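Side-chain contacts in D-alanyl-D-alanine carboxypeptidase (Penicillin binding protein) family protein (Francisella tularensis subsp. tularensis, PDB 6OSU), which probably removes the C-terminal D-alanine from peptidoglycan precursors, as a serine-type D-Ala-D-Ala carboxypeptidase of the S11 (penicillin-binding protein) family: residues N148-A151 with K152-M156; I214-R217 with K218-L221; L251-K254 with G255-F258; N263-R266 with L267-T270; L321-A324 with L325-E329. One frame throughout, in Å; residues are numbered along the deposited sequence.

All five contacts are local, each pairing neighbouring segments of unbroken chain, and they follow one another in series without nesting or crossing. From the N terminus, contact 1 ends helix 140-154 with a turn and rests on helices 66-79 and 176-189. Contact 2 is the whole of the short helix 214-220 with the residue that follows it. Contact 3 closes the loop from helix 242-251 to strand 258-262 and touches contact 2, Asp216 on Leu251 and Arg217 on Phe252. Contact 4 carries the chain from strand 258-262 into helix 267-270. Contact 5 finishes helix 310-327 and starts strand 328-334; its Leu321 packs on Leu267 of contact 4.

Contact 1: residues N148-A151 with K152-M156; sequences NQTA and KAIGM
Met156 points back over Ala151 and brings SD to 4.2 Å from the Ala151 methyl CB, where the chain leaves the last turn of its helix. A methyl is small enough to let the long, flexible methionine lie close to the backbone. The turn is a Schellman motif. Met156 N donates to Ala151 O at 2.9 Å, while Gly155 N bonds Lys152 O at 3.1 Å and reaches Ala151 O only weakly. Gly155 is the C-prime residue: its phi is positive (99°), and a side chain there would jam against the carbonyl oxygen before it. One turn back, the methyl CG2 of Thr150 meets CD1 of Ile154 at 4.0 Å. With CG2 anti to the backbone N, the threonine hydroxyl lies anti to the carbonyl carbon, and OG1 bonds Leu146 O, which suits a beta-branched polar residue on a helix. Ile154 sends CG1 close over Thr150 O, 3.2 Å away, beside the main-chain bond from its own N to that oxygen. The amide of Asn148 looks outside this turn, OD1 accepting from Phe161 N. Thr150 leans on Met69 and Tyr72 of helix 66-79, Ala151 on Met69 and Ile154 on Tyr72; Ile154 and Met156 also touch helix 176-189.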
loop_
_atom_site.group_PDB
_atom_site.type_symbol
_atom_site.label_atom_id
_atom_site.label_comp_id
_atom_site.label_asym_id
_atom_site.label_seq_id
_atom_site.Cartn_x
_atom_site.Cartn_y
_atom_site.Cartn_z
ATOM N N ASN A 148 10.568 -10.188 12.288
ATOM C CA ASN A 148 10.653 -9.091 13.247
ATOM C C ASN A 148 11.859 -8.194 12.980
ATOM O O ASN A 148 11.787 -6.981 13.212
ATOM C CB ASN A 148 10.681 -9.648 14.671
ATOM C CG ASN A 148 9.344 -10.245 15.085
ATOM O OD1 ASN A 148 8.286 -9.715 14.746
ATOM N ND2 ASN A 148 9.388 -11.357 15.807
ATOM N N GLN A 149 12.965 -8.761 12.491
ATOM C CA GLN A 149 14.099 -7.935 12.080
ATOM C C GLN A 149 13.739 -7.080 10.875
ATOM O O GLN A 149 14.055 -5.886 10.829
ATOM C CB GLN A 149 15.306 -8.811 11.752
ATOM C CG GLN A 149 15.898 -9.546 12.928
ATOM C CD GLN A 149 16.923 -10.571 12.491
ATOM O OE1 GLN A 149 17.044 -11.639 13.090
ATOM N NE2 GLN A 149 17.663 -10.255 11.432
ATOM N N THR A 150 13.094 -7.686 9.877
ATOM C CA THR A 150 12.698 -6.943 8.688
ATOM C C THR A 150 11.727 -5.823 9.044
ATOM O O THR A 150 11.793 -4.727 8.475
ATOM C CB THR A 150 12.081 -7.895 7.662
ATOM O OG1 THR A 150 13.050 -8.882 7.284
ATOM C CG2 THR A 150 11.634 -7.136 6.419
ATOM N N ALA A 151 10.828 -6.075 9.999
ATOM C CA ALA A 151 9.890 -5.041 10.419
ATOM C C ALA A 151 10.621 -3.845 11.017
ATOM O O ALA A 151 10.290 -2.693 10.713
ATOM C CB ALA A 151 8.884 -5.618 11.414
ATOM N N LYS A 152 11.627 -4.098 11.863
ATOM C CA LYS A 152 12.424 -3.003 12.410
ATOM C C LYS A 152 13.138 -2.236 11.303
ATOM O O LYS A 152 13.250 -1.006 11.361
ATOM C CB LYS A 152 13.446 -3.534 13.420
ATOM C CG LYS A 152 12.858 -4.253 14.629
ATOM C CD LYS A 152 12.257 -3.290 15.644
ATOM C CE LYS A 152 11.777 -4.041 16.882
ATOM N NZ LYS A 152 11.228 -3.136 17.933
ATOM N N ALA A 153 13.618 -2.946 10.281
ATOM C CA ALA A 153 14.367 -2.294 9.211
ATOM C C ALA A 153 13.478 -1.409 8.346
ATOM O O ALA A 153 13.930 -0.365 7.862
ATOM C CB ALA A 153 15.070 -3.341 8.351
ATOM N N ILE A 154 12.223 -1.809 8.124
ATOM C CA ILE A 154 11.299 -0.968 7.372
ATOM C C ILE A 154 10.873 0.254 8.180
ATOM O O ILE A 154 10.433 1.255 7.606
ATOM C CB ILE A 154 10.082 -1.803 6.931
ATOM C CG1 ILE A 154 10.540 -3.018 6.124
ATOM C CG2 ILE A 154 9.110 -0.977 6.098
ATOM C CD1 ILE A 154 9.403 -3.886 5.646
ATOM N N GLY A 155 11.025 0.216 9.498
ATOM C CA GLY A 155 10.546 1.282 10.350
ATOM C C GLY A 155 9.221 1.005 11.019
ATOM O O GLY A 155 8.597 1.944 11.530
ATOM N N MET A 156 8.765 -0.245 11.019
ATOM C CA MET A 156 7.546 -0.648 11.714
ATOM C C MET A 156 7.899 -0.859 13.182
ATOM O O MET A 156 8.186 -1.973 13.625
ATOM C CB MET A 156 6.962 -1.908 11.084
ATOM C CG MET A 156 6.837 -1.844 9.568
ATOM S SD MET A 156 6.452 -3.447 8.837
ATOM C CE MET A 156 4.912 -3.825 9.670
#

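Contact 2: residues I214-R217 with K218-L221; sequences IADR and KQCL
This is a contact within one short alpha-helix, 214-220, between side chains one turn apart on the surface of the protein, remote from the predicted active site. Two pairs of side chains run alongside each other. Ile214 and Lys218 point the same way, and the branch methyl CG2 of Ile214 meets CE of Lys218 at 3.7 Å. A lysine suits this exposed place because its methylene chain can lie on the isoleucine while its amine continues outward; the chain stays extended as far as CE and turns only at chi4 (-85°). Asp216 and Gln219 likewise run side by side, pointing the same way, their carboxylate and amide planes 59° apart. Their OD2 and NE2 are 4.0 Å apart, a proximity rather than a bond. Lys247 serves both polar ends, by a hydrogen bond to Gln219 OE1 and a weak, long ion pair to Asp216 OD2. Main-chain bonds hold the turns together, Lys218 N to Ile214 O at 3.0 Å being a regular one. The helix is joined to helix 242-251 by the disulfide from Cys220 to Cys248. Leu221 leaves helical geometry with positive phi (53°). The buried cysteine carries its sulfur beside the helix backbone, SG lying 3.6 Å from Asp216 O.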
loop_
_atom_site.group_PDB
_atom_site.type_symbol
_atom_site.label_atom_id
_atom_site.label_comp_id
_atom_site.label_asym_id
_atom_site.label_seq_id
_atom_site.Cartn_x
_atom_site.Cartn_y
_atom_site.Cartn_z
ATOM N N ILE A 214 -6.860 -18.898 -14.765
ATOM C CA ILE A 214 -8.299 -18.648 -14.784
ATOM C C ILE A 214 -8.778 -18.429 -16.213
ATOM O O ILE A 214 -9.886 -18.839 -16.585
ATOM C CB ILE A 214 -8.644 -17.456 -13.870
ATOM C CG1 ILE A 214 -8.490 -17.853 -12.400
ATOM C CG2 ILE A 214 -10.050 -16.944 -14.141
ATOM C CD1 ILE A 214 -8.966 -16.797 -11.427
ATOM N N ALA A 215 -7.943 -17.797 -17.042
ATOM C CA ALA A 215 -8.283 -17.630 -18.450
ATOM C C ALA A 215 -8.395 -18.977 -19.152
ATOM O O ALA A 215 -9.268 -19.169 -20.006
ATOM C CB ALA A 215 -7.245 -16.747 -19.143
ATOM N N ASP A 216 -7.520 -19.928 -18.804
ATOM C CA ASP A 216 -7.633 -21.268 -19.373
ATOM C C ASP A 216 -8.911 -21.962 -18.923
ATOM O O ASP A 216 -9.444 -22.804 -19.654
ATOM C CB ASP A 216 -6.421 -22.124 -19.003
ATOM C CG ASP A 216 -5.217 -21.842 -19.880
ATOM O OD1 ASP A 216 -4.122 -21.600 -19.330
ATOM O OD2 ASP A 216 -5.369 -21.850 -21.121
ATOM N N ARG A 217 -9.416 -21.627 -17.735
ATOM C CA ARG A 217 -10.670 -22.222 -17.286
ATOM C C ARG A 217 -11.851 -21.668 -18.072
ATOM O O ARG A 217 -12.743 -22.423 -18.473
ATOM C CB ARG A 217 -10.875 -21.984 -15.792
ATOM C CG ARG A 217 -12.055 -22.753 -15.230
ATOM C CD ARG A 217 -12.665 -22.077 -14.017
ATOM N NE ARG A 217 -13.807 -22.836 -13.512
ATOM C CZ ARG A 217 -14.579 -22.451 -12.501
ATOM N NH1 ARG A 217 -15.594 -23.211 -12.113
ATOM N NH2 ARG A 217 -14.338 -21.305 -11.879
ATOM N N LYS A 218 -11.876 -20.354 -18.301
ATOM C CA LYS A 218 -12.979 -19.749 -19.038
ATOM C C LYS A 218 -13.003 -20.173 -20.501
ATOM O O LYS A 218 -14.060 -20.093 -21.135
ATOM C CB LYS A 218 -12.911 -18.224 -18.929
ATOM C CG LYS A 218 -13.192 -17.689 -17.527
ATOM C CD LYS A 218 -12.897 -16.198 -17.431
ATOM C CE LYS A 218 -12.948 -15.693 -15.990
ATOM N NZ LYS A 218 -14.323 -15.328 -15.547
ATOM N N GLN A 219 -11.870 -20.621 -21.049
ATOM C CA GLN A 219 -11.869 -21.170 -22.403
ATOM C C GLN A 219 -12.556 -22.529 -22.442
ATOM O O GLN A 219 -13.405 -22.785 -23.305
ATOM C CB GLN A 219 -10.440 -21.295 -22.927
ATOM C CG GLN A 219 -9.704 -19.987 -23.113
ATOM C CD GLN A 219 -8.316 -20.197 -23.684
ATOM O OE1 GLN A 219 -8.053 -21.200 -24.345
ATOM N NE2 GLN A 219 -7.417 -19.255 -23.424
ATOM N N CYS A 220 -12.190 -23.421 -21.520
ATOM C CA CYS A 220 -12.736 -24.772 -21.533
ATOM C C CYS A 220 -14.058 -24.854 -20.783
ATOM O O CYS A 220 -14.969 -25.577 -21.207
ATOM C CB CYS A 220 -11.729 -25.748 -20.922
ATOM S SG CYS A 220 -10.111 -25.740 -21.716
ATOM N N LEU A 221 -14.178 -24.117 -19.678
ATOM C CA LEU A 221 -15.311 -24.195 -18.762
ATOM C C LEU A 221 -15.521 -25.641 -18.327
ATOM O O LEU A 221 -16.520 -26.262 -18.705
ATOM C CB LEU A 221 -16.577 -23.629 -19.412
ATOM C CG LEU A 221 -16.617 -22.113 -19.620
ATOM C CD1 LEU A 221 -17.664 -21.738 -20.653
ATOM C CD2 LEU A 221 -16.887 -21.402 -18.302
#

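Contact 3: residues L251-K254 with G255-F258; sequences LFPK and GDNF
Phe252 and Phe258 meet where the loop between helix 242-251 and strand 258-262 doubles back. Phe252 has CG anti to its carbonyl carbon (chi1 -58°), which brings CD1 over one face of the Phe258 ring, 3.6 Å from CZ. The planes are 35° apart and the centroids 5.2 Å, an oblique pair. At the rim of the Phe258 ring, near its plane, lies Leu251 O, 3.5 Å from CZ, where the slightly positive ring hydrogens would suit a carbonyl oxygen. Nearer the turn, Asp256 crosses Pro253 obliquely. Its CG stands opposite its own carbonyl carbon (chi1 -81°), which lays the carboxylate against the proline ring. Its OD2 lies 3.2 Å from Pro253 CB and is also close to Pro253 CG. The other oxygen, OD1, has a weak hydrogen bond from Asn205 ND2. Gly255 turns the chain with a positive phi, where a CB would run into Lys254 O, so glycine suits the reversal. Val203 and Val212 pack against both phenylalanines. Packing, not polar bonding, therefore joins the two limbs: the buried rings supply apolar surface, while proline limits the backbone and its CH groups probably offer the carboxylate a mildly favourable surface.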
loop_
_atom_site.group_PDB
_atom_site.type_symbol
_atom_site.label_atom_id
_atom_site.label_comp_id
_atom_site.label_asym_id
_atom_site.label_seq_id
_atom_site.Cartn_x
_atom_site.Cartn_y
_atom_site.Cartn_z
ATOM N N LEU A 251 -4.938 -29.886 -19.216
ATOM C CA LEU A 251 -5.034 -28.995 -18.065
ATOM C C LEU A 251 -6.112 -29.440 -17.087
ATOM O O LEU A 251 -5.967 -29.237 -15.876
ATOM C CB LEU A 251 -5.312 -27.565 -18.529
ATOM C CG LEU A 251 -4.246 -26.921 -19.416
ATOM C CD1 LEU A 251 -4.728 -25.578 -19.947
ATOM C CD2 LEU A 251 -2.940 -26.764 -18.653
ATOM N N PHE A 252 -7.191 -30.038 -17.588
ATOM C CA PHE A 252 -8.276 -30.553 -16.756
ATOM C C PHE A 252 -8.508 -32.006 -17.134
ATOM O O PHE A 252 -9.428 -32.319 -17.903
ATOM C CB PHE A 252 -9.555 -29.734 -16.934
ATOM C CG PHE A 252 -9.398 -28.279 -16.607
ATOM C CD1 PHE A 252 -9.508 -27.831 -15.300
ATOM C CD2 PHE A 252 -9.151 -27.354 -17.609
ATOM C CE1 PHE A 252 -9.371 -26.486 -14.997
ATOM C CE2 PHE A 252 -9.014 -26.011 -17.312
ATOM C CZ PHE A 252 -9.124 -25.577 -16.004
ATOM N N PRO A 253 -7.684 -32.928 -16.619
ATOM C CA PRO A 253 -7.878 -34.353 -16.933
ATOM C C PRO A 253 -9.214 -34.871 -16.424
ATOM O O PRO A 253 -10.025 -34.093 -15.917
ATOM C CB PRO A 253 -6.701 -35.035 -16.223
ATOM C CG PRO A 253 -5.685 -33.946 -16.027
ATOM C CD PRO A 253 -6.484 -32.702 -15.796
ATOM N N LYS A 254 -9.468 -36.168 -16.551
ATOM C CA LYS A 254 -10.720 -36.757 -16.092
ATOM C C LYS A 254 -10.487 -37.455 -14.758
ATOM O O LYS A 254 -9.729 -38.428 -14.683
ATOM C CB LYS A 254 -11.280 -37.728 -17.133
ATOM C CG LYS A 254 -11.758 -37.036 -18.406
ATOM C CD LYS A 254 -12.562 -37.961 -19.313
ATOM C CE LYS A 254 -11.672 -38.696 -20.303
ATOM N NZ LYS A 254 -12.396 -38.980 -21.573
ATOM N N GLY A 255 -11.137 -36.955 -13.707
ATOM C CA GLY A 255 -11.013 -37.516 -12.379
ATOM C C GLY A 255 -10.071 -36.771 -11.456
ATOM O O GLY A 255 -10.019 -37.097 -10.263
ATOM N N ASP A 256 -9.330 -35.791 -11.967
ATOM C CA ASP A 256 -8.430 -35.008 -11.131
ATOM C C ASP A 256 -9.214 -34.129 -10.164
ATOM O O ASP A 256 -10.232 -33.535 -10.523
ATOM C CB ASP A 256 -7.518 -34.151 -12.008
ATOM C CG ASP A 256 -6.346 -34.934 -12.569
ATOM O OD1 ASP A 256 -5.191 -34.510 -12.354
ATOM O OD2 ASP A 256 -6.581 -35.988 -13.198
ATOM N N ASN A 257 -8.738 -34.046 -8.928
ATOM C CA ASN A 257 -9.413 -33.261 -7.906
ATOM C C ASN A 257 -8.980 -31.805 -7.997
ATOM O O ASN A 257 -7.782 -31.505 -8.003
ATOM C CB ASN A 257 -9.126 -33.808 -6.510
ATOM C CG ASN A 257 -9.826 -33.016 -5.428
ATOM O OD1 ASN A 257 -11.031 -33.156 -5.224
ATOM N ND2 ASN A 257 -9.074 -32.179 -4.724
ATOM N N PHE A 258 -9.956 -30.906 -8.051
ATOM C CA PHE A 258 -9.705 -29.478 -8.166
ATOM C C PHE A 258 -10.372 -28.734 -7.019
ATOM O O PHE A 258 -11.513 -29.035 -6.648
ATOM C CB PHE A 258 -10.221 -28.932 -9.497
ATOM C CG PHE A 258 -9.211 -28.970 -10.607
ATOM C CD1 PHE A 258 -8.975 -30.138 -11.310
ATOM C CD2 PHE A 258 -8.511 -27.828 -10.957
ATOM C CE1 PHE A 258 -8.051 -30.172 -12.336
ATOM C CE2 PHE A 258 -7.585 -27.854 -11.983
ATOM C CZ PHE A 258 -7.359 -29.028 -12.675
#

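Contact 4: residues N263-R266 with L267-T270; sequences NRNR and LLFT
The chain comes off strand 258-262 through an Asx turn, Asn265 N donating to Asn263 OD1 at 2.9 Å, and enters the short helix 267-270 with Leu268 N bonded to Asn265 O. Asn265 also caps the helix start: its OD1 accepts from Leu267 N at 3.3 Å, the donor standing well above the amide plane. The extended first torsion of Asn265 (chi1 -179°, CG anti to the backbone N) swings the amide toward that N-H, and a short side chain ending in an acceptor is what such a place calls for.

Asn263 crosses Leu268 at about a right angle, with ND2 3.3 Å from CD1; the same nitrogen donates to Asp199 O. On the exposed side, Arg266 folds back at chi2 and chi3 to lay its guanidinium flat on Phe269. The two planes are only 7° apart and the centres of guanidinium and ring 4.5 Å. NH1 stands over the face, 3.7 Å from CD2 of Phe269, a cation-pi stack. Asn263 O lies at the edge of that ring, 3.5 Å from CE2.

Arg266 O accepts from Phe269 N, Thr270 N and Thr270 OG1. The Thr270 N donor lies in the carbonyl plane, whereas the other two stand out of it. Leu267 packs on Leu289 and on Leu321 of helix 310-327. Asn263 lies about 8 Å from the predicted active-site Ser124 and about 7 Å from Lys278, predicted to bind substrate, side chain to side chain. Three donors on one carbonyl probably steady this first turn, and the stack gives the arginine's charge a polarisable partner at the surface.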
loop_
_atom_site.group_PDB
_atom_site.type_symbol
_atom_site.label_atom_id
_atom_site.label_comp_id
_atom_site.label_asym_id
_atom_site.label_seq_id
_atom_site.Cartn_x
_atom_site.Cartn_y
_atom_site.Cartn_z
ATOM N N ASN A 263 -10.385 -14.912 -4.438
ATOM C CA ASN A 263 -9.770 -13.936 -3.555
ATOM C C ASN A 263 -10.861 -13.256 -2.741
ATOM O O ASN A 263 -11.832 -12.735 -3.297
ATOM C CB ASN A 263 -8.983 -12.908 -4.369
ATOM C CG ASN A 263 -8.108 -12.012 -3.508
ATOM O OD1 ASN A 263 -8.404 -11.757 -2.340
ATOM N ND2 ASN A 263 -7.021 -11.525 -4.090
ATOM N N ARG A 264 -10.707 -13.271 -1.421
ATOM C CA ARG A 264 -11.735 -12.744 -0.536
ATOM C C ARG A 264 -11.614 -11.247 -0.310
ATOM O O ARG A 264 -12.331 -10.702 0.534
ATOM C CB ARG A 264 -11.720 -13.493 0.799
ATOM C CG ARG A 264 -12.412 -14.842 0.693
ATOM C CD ARG A 264 -12.572 -15.545 2.026
ATOM N NE ARG A 264 -13.347 -14.776 2.991
ATOM C CZ ARG A 264 -13.577 -15.189 4.231
ATOM N NH1 ARG A 264 -14.292 -14.448 5.068
ATOM N NH2 ARG A 264 -13.079 -16.349 4.635
ATOM N N ASN A 265 -10.735 -10.571 -1.044
ATOM C CA ASN A 265 -10.730 -9.111 -1.068
ATOM C C ASN A 265 -11.797 -8.678 -2.065
ATOM O O ASN A 265 -11.564 -8.605 -3.273
ATOM C CB ASN A 265 -9.354 -8.571 -1.434
ATOM C CG ASN A 265 -9.309 -7.055 -1.446
ATOM O OD1 ASN A 265 -10.237 -6.391 -0.983
ATOM N ND2 ASN A 265 -8.225 -6.498 -1.976
ATOM N N ARG A 266 -12.991 -8.388 -1.540
ATOM C CA ARG A 266 -14.122 -8.041 -2.394
ATOM C C ARG A 266 -13.847 -6.797 -3.228
ATOM O O ARG A 266 -14.442 -6.622 -4.297
ATOM C CB ARG A 266 -15.375 -7.838 -1.541
ATOM C CG ARG A 266 -15.900 -9.105 -0.883
ATOM C CD ARG A 266 -16.233 -10.141 -1.934
ATOM N NE ARG A 266 -17.016 -9.561 -3.023
ATOM C CZ ARG A 266 -17.258 -10.169 -4.179
ATOM N NH1 ARG A 266 -16.777 -11.386 -4.406
ATOM N NH2 ARG A 266 -17.977 -9.559 -5.110
ATOM N N LEU A 267 -12.944 -5.929 -2.762
ATOM C CA LEU A 267 -12.669 -4.679 -3.464
ATOM C C LEU A 267 -12.175 -4.913 -4.885
ATOM O O LEU A 267 -12.397 -4.068 -5.761
ATOM C CB LEU A 267 -11.644 -3.859 -2.680
ATOM C CG LEU A 267 -12.168 -2.669 -1.879
ATOM C CD1 LEU A 267 -13.238 -3.109 -0.896
ATOM C CD2 LEU A 267 -11.022 -1.985 -1.155
ATOM N N LEU A 268 -11.503 -6.042 -5.134
ATOM C CA LEU A 268 -11.026 -6.339 -6.483
ATOM C C LEU A 268 -12.168 -6.321 -7.489
ATOM O O LEU A 268 -11.998 -5.861 -8.624
ATOM C CB LEU A 268 -10.327 -7.698 -6.513
ATOM C CG LEU A 268 -9.019 -7.853 -5.745
ATOM C CD1 LEU A 268 -8.455 -9.246 -5.982
ATOM C CD2 LEU A 268 -8.024 -6.779 -6.159
ATOM N N PHE A 269 -13.338 -6.812 -7.090
ATOM C CA PHE A 269 -14.478 -6.921 -7.989
ATOM C C PHE A 269 -15.348 -5.673 -7.995
ATOM O O PHE A 269 -15.980 -5.374 -9.016
ATOM C CB PHE A 269 -15.336 -8.133 -7.605
ATOM C CG PHE A 269 -14.541 -9.386 -7.348
ATOM C CD1 PHE A 269 -14.346 -10.321 -8.353
ATOM C CD2 PHE A 269 -13.987 -9.629 -6.097
ATOM C CE1 PHE A 269 -13.613 -11.472 -8.118
ATOM C CE2 PHE A 269 -13.252 -10.775 -5.856
ATOM C CZ PHE A 269 -13.066 -11.699 -6.867
ATOM N N THR A 270 -15.396 -4.936 -6.885
ATOM C CA THR A 270 -16.325 -3.823 -6.726
ATOM C C THR A 270 -15.684 -2.457 -6.942
ATOM O O THR A 270 -16.283 -1.600 -7.600
ATOM C CB THR A 270 -16.966 -3.867 -5.335
ATOM O OG1 THR A 270 -15.951 -3.761 -4.328
ATOM C CG2 THR A 270 -17.726 -5.172 -5.144
#

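Contact 5: residues L321-A324 with L325-E329; sequences LRYA and LSKYE
The Tyr328 ring turns its edge toward the face of Tyr323 in an offset edge-to-face pair, planes 69° apart and centroids 5.9 Å. The closest ring carbons are CE2 of Tyr323 and CE2 of Tyr328, at 3.9 Å. Ala324 O also lies at the edge of the Tyr328 ring, near its plane. Lys327 crosses Tyr323 at about a right angle, its CD 4.1 Å from CE1, so that the aliphatic part of the lysine rests against the ring while the amine leads away. Tyr323 reaches forward to both because CG is anti to the backbone N (chi1 166°). These residues mark the end of helix 310-327, where the chain passes directly into strand 328-334, and Tyr328 is the first residue to leave helical geometry. The last helical bonds are weak, Lys327 N to Tyr323 O at 3.2 Å and Tyr328 N to Ala324 O at 3.3 Å. Just before them Arg322 O is gripped twice, by Ser326 N at 3.1 Å and by Ser326 OG at 2.8 Å, from opposite faces of its plane; serine suits a helix end because its hydroxyl can fold back on the carbonyl one turn earlier. Ala324, Leu325 and Tyr328 pack on Phe300 of strand 298-307, and the small alanine also fits against Val51.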
loop_
_atom_site.group_PDB
_atom_site.type_symbol
_atom_site.label_atom_id
_atom_site.label_comp_id
_atom_site.label_asym_id
_atom_site.label_seq_id
_atom_site.Cartn_x
_atom_site.Cartn_y
_atom_site.Cartn_z
ATOM N N LEU A 321 -10.765 5.012 0.378
ATOM C CA LEU A 321 -10.091 5.102 -0.914
ATOM C C LEU A 321 -10.790 6.091 -1.840
ATOM O O LEU A 321 -10.132 6.870 -2.539
ATOM C CB LEU A 321 -10.017 3.723 -1.569
ATOM C CG LEU A 321 -9.113 2.705 -0.872
ATOM C CD1 LEU A 321 -9.256 1.342 -1.522
ATOM C CD2 LEU A 321 -7.660 3.168 -0.902
ATOM N N ARG A 322 -12.125 6.072 -1.861
ATOM C CA ARG A 322 -12.869 7.016 -2.691
ATOM C C ARG A 322 -12.666 8.449 -2.214
ATOM O O ARG A 322 -12.537 9.373 -3.026
ATOM C CB ARG A 322 -14.351 6.650 -2.681
ATOM C CG ARG A 322 -15.223 7.509 -3.574
ATOM C CD ARG A 322 -16.700 7.227 -3.328
ATOM N NE ARG A 322 -16.929 5.885 -2.793
ATOM C CZ ARG A 322 -17.429 5.631 -1.584
ATOM N NH1 ARG A 322 -17.769 6.630 -0.777
ATOM N NH2 ARG A 322 -17.599 4.377 -1.184
ATOM N N TYR A 323 -12.635 8.647 -0.895
ATOM C CA TYR A 323 -12.427 9.979 -0.336
ATOM C C TYR A 323 -11.058 10.534 -0.716
ATOM O O TYR A 323 -10.940 11.701 -1.112
ATOM C CB TYR A 323 -12.605 9.915 1.182
ATOM C CG TYR A 323 -12.108 11.108 1.962
ATOM C CD1 TYR A 323 -12.885 12.252 2.096
ATOM C CD2 TYR A 323 -10.872 11.075 2.601
ATOM C CE1 TYR A 323 -12.437 13.340 2.825
ATOM C CE2 TYR A 323 -10.415 12.156 3.331
ATOM C CZ TYR A 323 -11.200 13.285 3.440
ATOM O OH TYR A 323 -10.744 14.358 4.169
ATOM N N ALA A 324 -10.012 9.706 -0.624
ATOM C CA ALA A 324 -8.669 10.174 -0.956
ATOM C C ALA A 324 -8.511 10.412 -2.453
ATOM O O ALA A 324 -7.927 11.420 -2.868
ATOM C CB ALA A 324 -7.626 9.173 -0.464
ATOM N N LEU A 325 -9.028 9.500 -3.279
ATOM C CA LEU A 325 -8.810 9.593 -4.721
ATOM C C LEU A 325 -9.565 10.760 -5.348
ATOM O O LEU A 325 -9.141 11.281 -6.387
ATOM C CB LEU A 325 -9.216 8.283 -5.395
ATOM C CG LEU A 325 -8.288 7.085 -5.185
ATOM C CD1 LEU A 325 -9.006 5.785 -5.515
ATOM C CD2 LEU A 325 -7.032 7.233 -6.033
ATOM N N SER A 326 -10.673 11.187 -4.744
ATOM C CA SER A 326 -11.520 12.208 -5.344
ATOM C C SER A 326 -11.316 13.602 -4.763
ATOM O O SER A 326 -11.794 14.575 -5.355
ATOM C CB SER A 326 -12.996 11.823 -5.198
ATOM O OG SER A 326 -13.393 11.891 -3.840
ATOM N N LYS A 327 -10.631 13.734 -3.628
ATOM C CA LYS A 327 -10.471 15.035 -2.997
ATOM C C LYS A 327 -9.026 15.495 -2.881
ATOM O O LYS A 327 -8.792 16.627 -2.444
ATOM C CB LYS A 327 -11.120 15.032 -1.604
ATOM C CG LYS A 327 -12.582 14.627 -1.637
ATOM C CD LYS A 327 -13.398 15.340 -0.583
ATOM C CE LYS A 327 -14.856 15.426 -1.011
ATOM N NZ LYS A 327 -15.006 16.214 -2.269
ATOM N N TYR A 328 -8.054 14.675 -3.276
ATOM C CA TYR A 328 -6.649 14.995 -3.076
ATOM C C TYR A 328 -5.900 14.929 -4.402
ATOM O O TYR A 328 -6.447 14.559 -5.444
ATOM C CB TYR A 328 -6.017 14.067 -2.033
ATOM C CG TYR A 328 -6.400 14.438 -0.623
ATOM C CD1 TYR A 328 -5.617 15.309 0.121
ATOM C CD2 TYR A 328 -7.558 13.935 -0.041
ATOM C CE1 TYR A 328 -5.964 15.662 1.411
ATOM C CE2 TYR A 328 -7.916 14.283 1.250
ATOM C CZ TYR A 328 -7.112 15.147 1.970
ATOM O OH TYR A 328 -7.461 15.499 3.253
ATOM N N GLU A 329 -4.619 15.284 -4.340
ATOM C CA GLU A 329 -3.827 15.573 -5.524
ATOM C C GLU A 329 -2.366 15.663 -5.113
ATOM O O GLU A 329 -2.058 16.173 -4.031
ATOM C CB GLU A 329 -4.290 16.890 -6.159
ATOM C CG GLU A 329 -3.960 17.065 -7.619
ATOM C CD GLU A 329 -4.784 18.173 -8.250
ATOM O OE1 GLU A 329 -4.579 19.350 -7.889
ATOM O OE2 GLU A 329 -5.656 17.864 -9.092
#